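Local coordinates for aldehyde dehydrogenase 12 (Zea mays, PDB 6D97), which probably catalyses the NAD-dependent oxidation of L-glutamate gamma-semialdehyde to glutamate, the last step of proline catabolism in plants, at residues 257-260 / 261-265; 90-94 / 95-99; 204-207 / 208-212; 229-232 / 233-236. All coordinates share one frame; numbering follows the deposited sequence.

Interaction 1. Residues 257-260 / 261-265. With NAD (nicotinamide-adenine-dinucleotide), chain E.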
loop_
_atom_site.group_PDB
_atom_site.type_symbol
_atom_site.label_atom_id
_atom_site.label_comp_id
_atom_site.label_asym_id
_atom_site.label_seq_id
_atom_site.Cartn_x
_atom_site.Cartn_y
_atom_site.Cartn_z
ATOM N N VAL A 257 -18.732 -2.325 37.552
ATOM C CA VAL A 257 -18.600 -3.764 37.356
ATOM C C VAL A 257 -17.771 -4.057 36.115
ATOM O O VAL A 257 -16.905 -4.941 36.125
ATOM C CB VAL A 257 -19.983 -4.429 37.278
ATOM C CG1 VAL A 257 -19.839 -5.855 36.788
ATOM C CG2 VAL A 257 -20.659 -4.398 38.637
ATOM N N MET A 258 -18.014 -3.318 35.028
ATOM C CA MET A 258 -17.214 -3.498 33.822
ATOM C C MET A 258 -15.741 -3.234 34.101
ATOM O O MET A 258 -14.862 -3.894 33.533
ATOM C CB MET A 258 -17.721 -2.582 32.709
ATOM C CG MET A 258 -17.134 -2.901 31.340
ATOM S SD MET A 258 -17.534 -4.583 30.820
ATOM C CE MET A 258 -16.502 -4.748 29.368
ATOM N N ASN A 259 -15.454 -2.268 34.977
ATOM C CA ASN A 259 -14.077 -2.003 35.375
ATOM C C ASN A 259 -13.462 -3.227 36.038
ATOM O O ASN A 259 -12.329 -3.614 35.729
ATOM C CB ASN A 259 -14.028 -0.798 36.315
ATOM C CG ASN A 259 -12.799 0.064 36.102
ATOM O OD1 ASN A 259 -12.894 1.290 36.052
ATOM N ND2 ASN A 259 -11.639 -0.571 35.967
ATOM N N LYS A 260 -14.205 -3.861 36.950
ATOM C CA LYS A 260 -13.699 -5.057 37.615
ATOM C C LYS A 260 -13.444 -6.176 36.615
ATOM O O LYS A 260 -12.442 -6.894 36.718
ATOM C CB LYS A 260 -14.679 -5.531 38.686
ATOM C CG LYS A 260 -14.980 -4.545 39.795
ATOM C CD LYS A 260 -15.950 -5.194 40.774
ATOM C CE LYS A 260 -16.909 -4.193 41.390
ATOM N NZ LYS A 260 -16.230 -3.283 42.348
ATOM N N LEU A 261 -14.347 -6.350 35.647
ATOM C CA LEU A 261 -14.165 -7.406 34.657
ATOM C C LEU A 261 -12.897 -7.183 33.843
ATOM O O LEU A 261 -12.171 -8.137 33.538
ATOM C CB LEU A 261 -15.385 -7.485 33.742
ATOM C CG LEU A 261 -15.248 -8.432 32.551
ATOM C CD1 LEU A 261 -14.995 -9.856 33.020
ATOM C CD2 LEU A 261 -16.486 -8.365 31.676
ATOM N N LEU A 262 -12.608 -5.925 33.496
ATOM C CA LEU A 262 -11.404 -5.623 32.727
ATOM C C LEU A 262 -10.146 -5.981 33.505
ATOM O O LEU A 262 -9.186 -6.514 32.937
ATOM C CB LEU A 262 -11.379 -4.143 32.342
ATOM C CG LEU A 262 -12.458 -3.623 31.391
ATOM C CD1 LEU A 262 -12.322 -2.114 31.202
ATOM C CD2 LEU A 262 -12.390 -4.338 30.058
ATOM N N LEU A 263 -10.128 -5.691 34.803
ATOM C CA LEU A 263 -8.953 -5.985 35.612
ATOM C C LEU A 263 -8.868 -7.451 36.010
ATOM O O LEU A 263 -7.774 -7.929 36.330
ATOM C CB LEU A 263 -8.951 -5.094 36.854
ATOM C CG LEU A 263 -8.753 -3.614 36.523
ATOM C CD1 LEU A 263 -8.995 -2.728 37.735
ATOM C CD2 LEU A 263 -7.355 -3.392 35.965
ATOM N N GLU A 264 -9.986 -8.174 35.989
ATOM C CA GLU A 264 -9.977 -9.589 36.334
ATOM C C GLU A 264 -9.769 -10.481 35.118
ATOM O O GLU A 264 -9.085 -11.505 35.214
ATOM C CB GLU A 264 -11.282 -9.966 37.040
ATOM C CG GLU A 264 -11.361 -9.499 38.485
ATOM C CD GLU A 264 -11.597 -10.646 39.446
ATOM O OE1 GLU A 264 -12.757 -10.854 39.858
ATOM O OE2 GLU A 264 -10.620 -11.353 39.774
ATOM N N ALA A 265 -10.349 -10.116 33.974
ATOM C CA ALA A 265 -10.196 -10.923 32.770
ATOM C C ALA A 265 -8.926 -10.592 32.004
ATOM O O ALA A 265 -8.469 -11.416 31.203
ATOM C CB ALA A 265 -11.413 -10.746 31.857
HETATM P PA NAD E . -19.153 7.355 29.654
HETATM O O1A NAD E . -17.604 7.433 29.840
HETATM O O2A NAD E . -20.036 7.839 30.695
HETATM O O5B NAD E . -19.809 6.038 29.521
HETATM C C5B NAD E . -19.591 5.264 28.366
HETATM C C4B NAD E . -19.532 3.763 28.627
HETATM O O4B NAD E . -18.449 3.392 29.463
HETATM C C3B NAD E . -20.793 3.211 29.209
HETATM O O3B NAD E . -21.080 1.979 28.670
HETATM C C2B NAD E . -20.461 3.099 30.634
HETATM O O2B NAD E . -21.224 2.128 31.241
HETATM C C1B NAD E . -19.025 2.735 30.561
HETATM N N9A NAD E . -18.247 3.034 31.745
HETATM C C8A NAD E . -18.340 4.131 32.582
HETATM N N7A NAD E . -17.414 4.030 33.542
HETATM C C5A NAD E . -16.674 2.866 33.354
HETATM C C6A NAD E . -15.619 2.263 34.010
HETATM N N6A NAD E . -15.063 2.883 35.181
HETATM N N1A NAD E . -15.115 1.103 33.561
HETATM C C2A NAD E . -15.616 0.492 32.457
HETATM N N3A NAD E . -16.653 1.054 31.784
HETATM C C4A NAD E . -17.189 2.219 32.203
HETATM O O3 NAD E . -19.784 8.051 28.525
HETATM P PN NAD E . -20.827 9.247 28.609
HETATM O O1N NAD E . -20.918 9.726 27.114
HETATM O O2N NAD E . -22.185 8.766 29.030
HETATM O O5D NAD E . -20.380 10.409 29.455
#
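Met258 and Asn259 meet the adenine of NAD on one side and the next turn of their own helix on the other. The amino group N6A of NAD gives a hydrogen bond to Asn259 OD1 at 2.8 Å, with an N-H...O angle of 161°, and Asn259 CB packs 3.5 Å from N1A. Met258 brings its CB to within 3.7 Å of C2A of the same ring, so two successive residues follow the base from its amino group to C2A. The rest of the methionine bends back along the helix: with CG anti to the backbone N (chi1 -168°) and a kink at the next bond, SD lies 4.0 Å from Leu261 CD2, and CE reaches Leu262 CD2 at 4.2 Å. Beside the asparagine, Leu263 runs the same way, its CD1 3.8 Å from Asn259 ND2. The amide is fixed from outside as well, since Lys281 also donates to OD1 and Asp285 accepts from ND2. Helical bonds such as Leu262 N to Met258 O carry the turn. Helix 255-265 thus forms part of the adenine pocket of the Rossmann-type domain: Leu262 packs on strand 191-196 and Leu282 of helix 276-285, while Leu261 faces Met86 of helix 83-90.

Interaction 2. Residues 90-94 / 95-99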
loop_
_atom_site.group_PDB
_atom_site.type_symbol
_atom_site.label_atom_id
_atom_site.label_comp_id
_atom_site.label_asym_id
_atom_site.label_seq_id
_atom_site.Cartn_x
_atom_site.Cartn_y
_atom_site.Cartn_z
ATOM N N SER A 90 -11.298 -16.397 28.426
ATOM C CA SER A 90 -10.100 -17.217 28.570
ATOM C C SER A 90 -10.045 -18.349 27.550
ATOM O O SER A 90 -8.971 -18.924 27.340
ATOM C CB SER A 90 -10.018 -17.789 29.986
ATOM O OG SER A 90 -10.822 -18.948 30.111
ATOM N N LYS A 91 -11.171 -18.679 26.912
ATOM C CA LYS A 91 -11.166 -19.709 25.879
ATOM C C LYS A 91 -10.472 -19.245 24.605
ATOM O O LYS A 91 -10.078 -20.084 23.788
ATOM C CB LYS A 91 -12.597 -20.153 25.566
ATOM C CG LYS A 91 -13.208 -21.007 26.662
ATOM C CD LYS A 91 -14.645 -21.400 26.371
ATOM C CE LYS A 91 -15.253 -22.075 27.589
ATOM N NZ LYS A 91 -16.459 -22.873 27.247
ATOM N N CYS A 92 -10.296 -17.939 24.426
ATOM C CA CYS A 92 -9.625 -17.421 23.244
ATOM C C CYS A 92 -8.136 -17.260 23.523
ATOM O O CYS A 92 -7.763 -16.440 24.374
ATOM C CB CYS A 92 -10.218 -16.088 22.826
ATOM S SG CYS A 92 -9.467 -15.401 21.326
ATOM N N PRO A 93 -7.263 -17.995 22.838
ATOM C CA PRO A 93 -5.822 -17.833 23.055
ATOM C C PRO A 93 -5.330 -16.526 22.452
ATOM O O PRO A 93 -6.040 -15.838 21.716
ATOM C CB PRO A 93 -5.222 -19.038 22.330
ATOM C CG PRO A 93 -6.179 -19.269 21.201
ATOM C CD PRO A 93 -7.551 -18.938 21.743
ATOM N N LYS A 94 -4.078 -16.191 22.763
ATOM C CA LYS A 94 -3.530 -14.933 22.274
ATOM C C LYS A 94 -3.258 -14.959 20.776
ATOM O O LYS A 94 -3.071 -13.894 20.177
ATOM C CB LYS A 94 -2.262 -14.580 23.048
ATOM C CG LYS A 94 -2.551 -13.986 24.412
ATOM C CD LYS A 94 -1.278 -13.716 25.195
ATOM C CE LYS A 94 -0.773 -14.970 25.881
ATOM N NZ LYS A 94 0.358 -14.702 26.811
ATOM N N HIS A 95 -3.241 -16.141 20.153
ATOM C CA HIS A 95 -3.173 -16.230 18.700
ATOM C C HIS A 95 -4.553 -16.281 18.051
ATOM O O HIS A 95 -4.663 -16.655 16.877
ATOM C CB HIS A 95 -2.318 -17.427 18.257
ATOM C CG HIS A 95 -2.449 -18.642 19.119
ATOM N ND1 HIS A 95 -3.340 -19.658 18.850
ATOM C CD2 HIS A 95 -1.767 -19.027 20.224
ATOM C CE1 HIS A 95 -3.221 -20.603 19.764
ATOM N NE2 HIS A 95 -2.271 -20.245 20.609
ATOM N N GLY A 96 -5.596 -15.905 18.788
ATOM C CA GLY A 96 -6.877 -15.562 18.208
ATOM C C GLY A 96 -7.779 -16.751 17.930
ATOM O O GLY A 96 -7.379 -17.916 17.966
ATOM N N LEU A 97 -9.049 -16.430 17.663
ATOM C CA LEU A 97 -9.951 -17.421 17.088
ATOM C C LEU A 97 -9.492 -17.811 15.694
ATOM O O LEU A 97 -9.743 -18.935 15.244
ATOM C CB LEU A 97 -11.382 -16.882 17.048
ATOM C CG LEU A 97 -12.008 -16.497 18.387
ATOM C CD1 LEU A 97 -13.477 -16.154 18.231
ATOM C CD2 LEU A 97 -11.834 -17.641 19.364
ATOM N N HIS A 98 -8.819 -16.894 15.003
ATOM C CA HIS A 98 -8.156 -17.169 13.739
ATOM C C HIS A 98 -7.102 -16.092 13.524
ATOM O O HIS A 98 -7.121 -15.041 14.170
ATOM C CB HIS A 98 -9.147 -17.208 12.570
ATOM C CG HIS A 98 -9.859 -15.910 12.338
ATOM N ND1 HIS A 98 -11.094 -15.628 12.882
ATOM C CD2 HIS A 98 -9.503 -14.814 11.627
ATOM C CE1 HIS A 98 -11.472 -14.418 12.511
ATOM N NE2 HIS A 98 -10.522 -13.901 11.753
ATOM N N ASN A 99 -6.180 -16.368 12.613
ATOM C CA ASN A 99 -5.157 -15.408 12.228
ATOM C C ASN A 99 -4.760 -15.733 10.792
ATOM O O ASN A 99 -5.275 -16.713 10.236
ATOM C CB ASN A 99 -3.969 -15.449 13.200
ATOM C CG ASN A 99 -3.344 -16.819 13.317
ATOM O OD1 ASN A 99 -2.855 -17.376 12.335
ATOM N ND2 ASN A 99 -3.307 -17.350 14.537
#
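Pro93 lies over a face of the His95 imidazole in a CH-pi contact, CB standing 3.8 Å from the ring centroid and 19° off its normal. The proline CB sits toward the rim of the ring, and its CG comes within 3.5 Å of His95 CE1. A chi1 of 37° sets the ring between the backbone N and the carbonyl carbon, folding it back over the proline. A second apolar touch joins Cys92 SG to Leu97 CD2 at 3.8 Å. Among the hydrogen bonds, Gly96 N donates to Pro93 O at 3.0 Å and closes a type I beta turn from Pro93 to Gly96, reaching the oxygen from above the carbonyl plane. Asn99 ND2 binds His95 O at 2.8 Å, in the carbonyl plane, and so ties the turn to the chain beyond it. His95 ND1 pairs with Lys102, so an alanine here would probably uncover the proline and cost that lysine a partner. Lys94 NZ bonds to His461 of the second subunit, making the turn part of a subunit interface. The loop links helix 83-90 to helix 105-121; Cys92 and Leu97 pack on Lys218 of strand 218-223, and His95 and Asn99 on Trp187 of strand 180-187.

Interaction 3. Residues 204-207 / 208-212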
loop_
_atom_site.group_PDB
_atom_site.type_symbol
_atom_site.label_atom_id
_atom_site.label_comp_id
_atom_site.label_asym_id
_atom_site.label_seq_id
_atom_site.Cartn_x
_atom_site.Cartn_y
_atom_site.Cartn_z
ATOM N N ILE A 204 -21.631 2.689 16.540
ATOM C CA ILE A 204 -20.332 2.553 17.199
ATOM C C ILE A 204 -20.110 1.109 17.647
ATOM O O ILE A 204 -19.099 0.507 17.257
ATOM C CB ILE A 204 -20.189 3.534 18.375
ATOM C CG1 ILE A 204 -20.206 4.980 17.878
ATOM C CG2 ILE A 204 -18.923 3.234 19.153
ATOM C CD1 ILE A 204 -20.211 5.996 18.995
ATOM N N PRO A 205 -21.002 0.502 18.446
ATOM C CA PRO A 205 -20.729 -0.879 18.886
ATOM C C PRO A 205 -20.681 -1.894 17.754
ATOM O O PRO A 205 -19.825 -2.787 17.780
ATOM C CB PRO A 205 -21.872 -1.167 19.869
ATOM C CG PRO A 205 -22.918 -0.169 19.555
ATOM C CD PRO A 205 -22.216 1.042 19.088
ATOM N N LEU A 206 -21.565 -1.787 16.756
ATOM C CA LEU A 206 -21.563 -2.766 15.669
ATOM C C LEU A 206 -20.262 -2.717 14.878
ATOM O O LEU A 206 -19.681 -3.762 14.560
ATOM C CB LEU A 206 -22.753 -2.541 14.737
ATOM C CG LEU A 206 -22.739 -3.360 13.440
ATOM C CD1 LEU A 206 -22.888 -4.843 13.740
ATOM C CD2 LEU A 206 -23.813 -2.896 12.467
ATOM N N LEU A 207 -19.786 -1.511 14.557
ATOM C CA LEU A 207 -18.607 -1.383 13.705
ATOM C C LEU A 207 -17.344 -1.839 14.426
ATOM O O LEU A 207 -16.456 -2.438 13.808
ATOM C CB LEU A 207 -18.463 0.061 13.223
ATOM C CG LEU A 207 -19.121 0.420 11.887
ATOM C CD1 LEU A 207 -20.602 0.083 11.877
ATOM C CD2 LEU A 207 -18.904 1.890 11.553
ATOM N N GLN A 208 -17.240 -1.569 15.730
ATOM C CA GLN A 208 -16.090 -2.059 16.482
ATOM C C GLN A 208 -16.213 -3.551 16.763
ATOM O O GLN A 208 -15.206 -4.271 16.775
ATOM C CB GLN A 208 -15.927 -1.273 17.787
ATOM C CG GLN A 208 -15.741 0.231 17.607
ATOM C CD GLN A 208 -14.355 0.613 17.110
ATOM O OE1 GLN A 208 -13.550 -0.245 16.744
ATOM N NE2 GLN A 208 -14.068 1.912 17.103
ATOM N N LEU A 209 -17.439 -4.035 16.993
ATOM C CA LEU A 209 -17.650 -5.465 17.209
ATOM C C LEU A 209 -17.209 -6.272 15.997
ATOM O O LEU A 209 -16.460 -7.248 16.128
ATOM C CB LEU A 209 -19.120 -5.745 17.524
ATOM C CG LEU A 209 -19.526 -7.218 17.540
ATOM C CD1 LEU A 209 -18.877 -7.915 18.724
ATOM C CD2 LEU A 209 -21.038 -7.357 17.588
ATOM N N MET A 210 -17.662 -5.875 14.802
ATOM C CA MET A 210 -17.287 -6.607 13.596
ATOM C C MET A 210 -15.797 -6.476 13.315
ATOM O O MET A 210 -15.154 -7.453 12.916
ATOM C CB MET A 210 -18.105 -6.130 12.395
ATOM C CG MET A 210 -19.609 -6.279 12.585
ATOM S SD MET A 210 -20.110 -7.954 13.049
ATOM C CE MET A 210 -19.524 -8.898 11.642
ATOM N N GLY A 211 -15.233 -5.282 13.520
ATOM C CA GLY A 211 -13.800 -5.108 13.335
ATOM C C GLY A 211 -12.989 -6.044 14.206
ATOM O O GLY A 211 -12.047 -6.691 13.739
ATOM N N ALA A 212 -13.358 -6.145 15.485
ATOM C CA ALA A 212 -12.672 -7.065 16.384
ATOM C C ALA A 212 -12.782 -8.501 15.888
ATOM O O ALA A 212 -11.788 -9.237 15.853
ATOM C CB ALA A 212 -13.236 -6.938 17.799
#
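Leu206 and Met210 face each other across one turn of helix 203-214, whose backbone is tied by successive i to i+4 hydrogen bonds from Gln208 N to Ile204 O through Gly211 N to Leu207 O, the bond of Met210 N to Leu206 O measuring 2.9 Å at 169°. This helix is the crossover of a beta-alpha-beta unit, joining strands 191-196 and 218-223 of the parallel sheet in the Rossmann-type NAD-binding domain. The Leu206 side chain has CG anti to the backbone N (chi1 171°), which turns CD1 along the helix to lie 3.8 Å from Met210 CG. The methionine is bent at both chi2 and chi3, and its sulfur end turns away from the leucine toward Phe155 and Leu156 of helix 142-157. Its CG also rests 3.2 Å from Leu206 O, beside the carbonyl that its own backbone N binds.

Gln208 occupies a different side of the helix. Its amide is buried and held at both ends: OE1 pairs with Trp524 NE1, and NE2 with Gly513 O. Pro205 packs on Thr196, an NAD-binding residue, so the start of this helix adjoins the cofactor site. Toward helix 229-240, Leu206 touches Met234 and Leu238, while Leu209 touches Met231. In its own helix, Leu209 CB lies tight against Pro205 O, at 3.1 Å.

Interaction 4. Residues 229-232 / 233-236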
loop_
_atom_site.group_PDB
_atom_site.type_symbol
_atom_site.label_atom_id
_atom_site.label_comp_id
_atom_site.label_asym_id
_atom_site.label_seq_id
_atom_site.Cartn_x
_atom_site.Cartn_y
_atom_site.Cartn_z
ATOM N N ILE A 229 -30.441 -2.133 24.347
ATOM C CA ILE A 229 -31.468 -2.939 23.697
ATOM C C ILE A 229 -31.215 -3.017 22.201
ATOM O O ILE A 229 -31.525 -4.028 21.560
ATOM C CB ILE A 229 -32.874 -2.378 24.010
ATOM C CG1 ILE A 229 -33.955 -3.391 23.629
ATOM C CG2 ILE A 229 -33.113 -1.052 23.292
ATOM C CD1 ILE A 229 -35.315 -3.104 24.255
ATOM N N VAL A 230 -30.613 -1.972 21.629
ATOM C CA VAL A 230 -30.413 -1.918 20.184
ATOM C C VAL A 230 -29.416 -2.982 19.750
ATOM O O VAL A 230 -29.699 -3.808 18.874
ATOM C CB VAL A 230 -29.954 -0.515 19.757
ATOM C CG1 VAL A 230 -29.626 -0.500 18.273
ATOM C CG2 VAL A 230 -31.025 0.508 20.090
ATOM N N MET A 231 -28.228 -2.980 20.363
ATOM C CA MET A 231 -27.228 -3.983 20.014
ATOM C C MET A 231 -27.693 -5.383 20.374
ATOM O O MET A 231 -27.282 -6.353 19.728
ATOM C CB MET A 231 -25.897 -3.683 20.699
ATOM C CG MET A 231 -24.975 -2.832 19.867
ATOM S SD MET A 231 -24.802 -3.376 18.154
ATOM C CE MET A 231 -23.846 -4.873 18.369
ATOM N N GLU A 232 -28.542 -5.515 21.394
ATOM C CA GLU A 232 -29.094 -6.824 21.719
ATOM C C GLU A 232 -29.906 -7.365 20.550
ATOM O O GLU A 232 -29.753 -8.527 20.155
ATOM C CB GLU A 232 -29.948 -6.733 22.984
ATOM C CG GLU A 232 -30.080 -8.052 23.724
ATOM C CD GLU A 232 -31.514 -8.492 23.902
ATOM O OE1 GLU A 232 -31.903 -8.797 25.047
ATOM O OE2 GLU A 232 -32.255 -8.533 22.898
ATOM N N GLN A 233 -30.763 -6.522 19.969
ATOM C CA GLN A 233 -31.501 -6.912 18.771
ATOM C C GLN A 233 -30.562 -7.144 17.596
ATOM O O GLN A 233 -30.764 -8.070 16.804
ATOM C CB GLN A 233 -32.539 -5.843 18.428
ATOM C CG GLN A 233 -33.534 -5.581 19.542
ATOM C CD GLN A 233 -34.319 -6.821 19.919
ATOM O OE1 GLN A 233 -35.026 -7.398 19.094
ATOM N NE2 GLN A 233 -34.192 -7.244 21.169
ATOM N N MET A 234 -29.523 -6.314 17.467
ATOM C CA MET A 234 -28.577 -6.489 16.369
ATOM C C MET A 234 -27.832 -7.815 16.490
ATOM O O MET A 234 -27.566 -8.480 15.482
ATOM C CB MET A 234 -27.597 -5.317 16.330
ATOM C CG MET A 234 -26.654 -5.356 15.146
ATOM S SD MET A 234 -27.534 -5.202 13.582
ATOM C CE MET A 234 -26.366 -6.000 12.491
ATOM N N ILE A 235 -27.505 -8.225 17.717
ATOM C CA ILE A 235 -26.799 -9.486 17.917
ATOM C C ILE A 235 -27.689 -10.667 17.549
ATOM O O ILE A 235 -27.219 -11.665 16.988
ATOM C CB ILE A 235 -26.287 -9.587 19.363
ATOM C CG1 ILE A 235 -25.164 -8.577 19.588
ATOM C CG2 ILE A 235 -25.781 -10.984 19.652
ATOM C CD1 ILE A 235 -24.788 -8.400 21.044
ATOM N N ARG A 236 -28.987 -10.573 17.852
ATOM C CA ARG A 236 -29.920 -11.620 17.444
ATOM C C ARG A 236 -29.971 -11.741 15.929
ATOM O O ARG A 236 -29.985 -12.853 15.387
ATOM C CB ARG A 236 -31.308 -11.335 18.012
ATOM C CG ARG A 236 -31.323 -11.309 19.522
ATOM C CD ARG A 236 -32.709 -11.081 20.102
ATOM N NE ARG A 236 -32.667 -11.112 21.562
ATOM C CZ ARG A 236 -32.798 -12.214 22.293
ATOM N NH1 ARG A 236 -32.994 -13.385 21.700
ATOM N NH2 ARG A 236 -32.733 -12.147 23.619
#
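Glu232 and Arg236 form an i to i+4 salt bridge on helix 229-240, with NE of Arg236 giving OE2 of Glu232 a bond of 2.9 Å that is almost straight at 177°. The helix is the crossover between strands 218-223 and 249-251, a beta-alpha-beta unit of the Rossmann-type domain. The two side chains run side by side in the same direction. OE2 lies in the guanidinium plane at its edge, whereas the donor comes from above the carboxylate plane, and the two planes are turned 66° apart. The arginine reaches this position as a chain extended from CG to NE. Outside the pair, Gln46 N donates to Glu232 OE1, and Trp53 makes a cation-pi contact with the guanidinium. A leucine in place of Arg236 would probably leave the buried Glu232 OE2 without its charged mate and take the cation from the Trp53 ring.

Gln233 has its main polar partner in Thr31, whose N donates to OE1. On another side of the helix Met231, bent at chi2 and chi3, folds back over the following turn, its SD 3.9 Å from Met234 CB. Met231 also packs on Pro205 of helix 203-214. Met234 meets Phe130 of helix 124-137. The Met231 and Ile235 side chains cross at about a right angle, with Met231 CE 4.1 Å from Ile235 CG1.

Interactions 3 and 4 are buried helical turns in the NAD-binding domain; interaction 1 is buried on its cofactor side but has an exposed flank, while interaction 2 is a partly buried loop at a subunit interface. Interactions 3 and 4 lie on consecutive crossover helices and touch directly: Pro205 CG comes 3.4 Å from Met231 CG, and Leu206 CD1 3.9 Å from Met234 CE. Interaction 1, centred about 20 Å from the centre of interaction 3, touches none of the others and is the one of the four to grip the cofactor. Chemistry follows place: leucine and methionine between the paired helices, an ion pair where helix 229-240 meets strand 43-49, an amide at the adenine, and a proline-histidine contact in the loop.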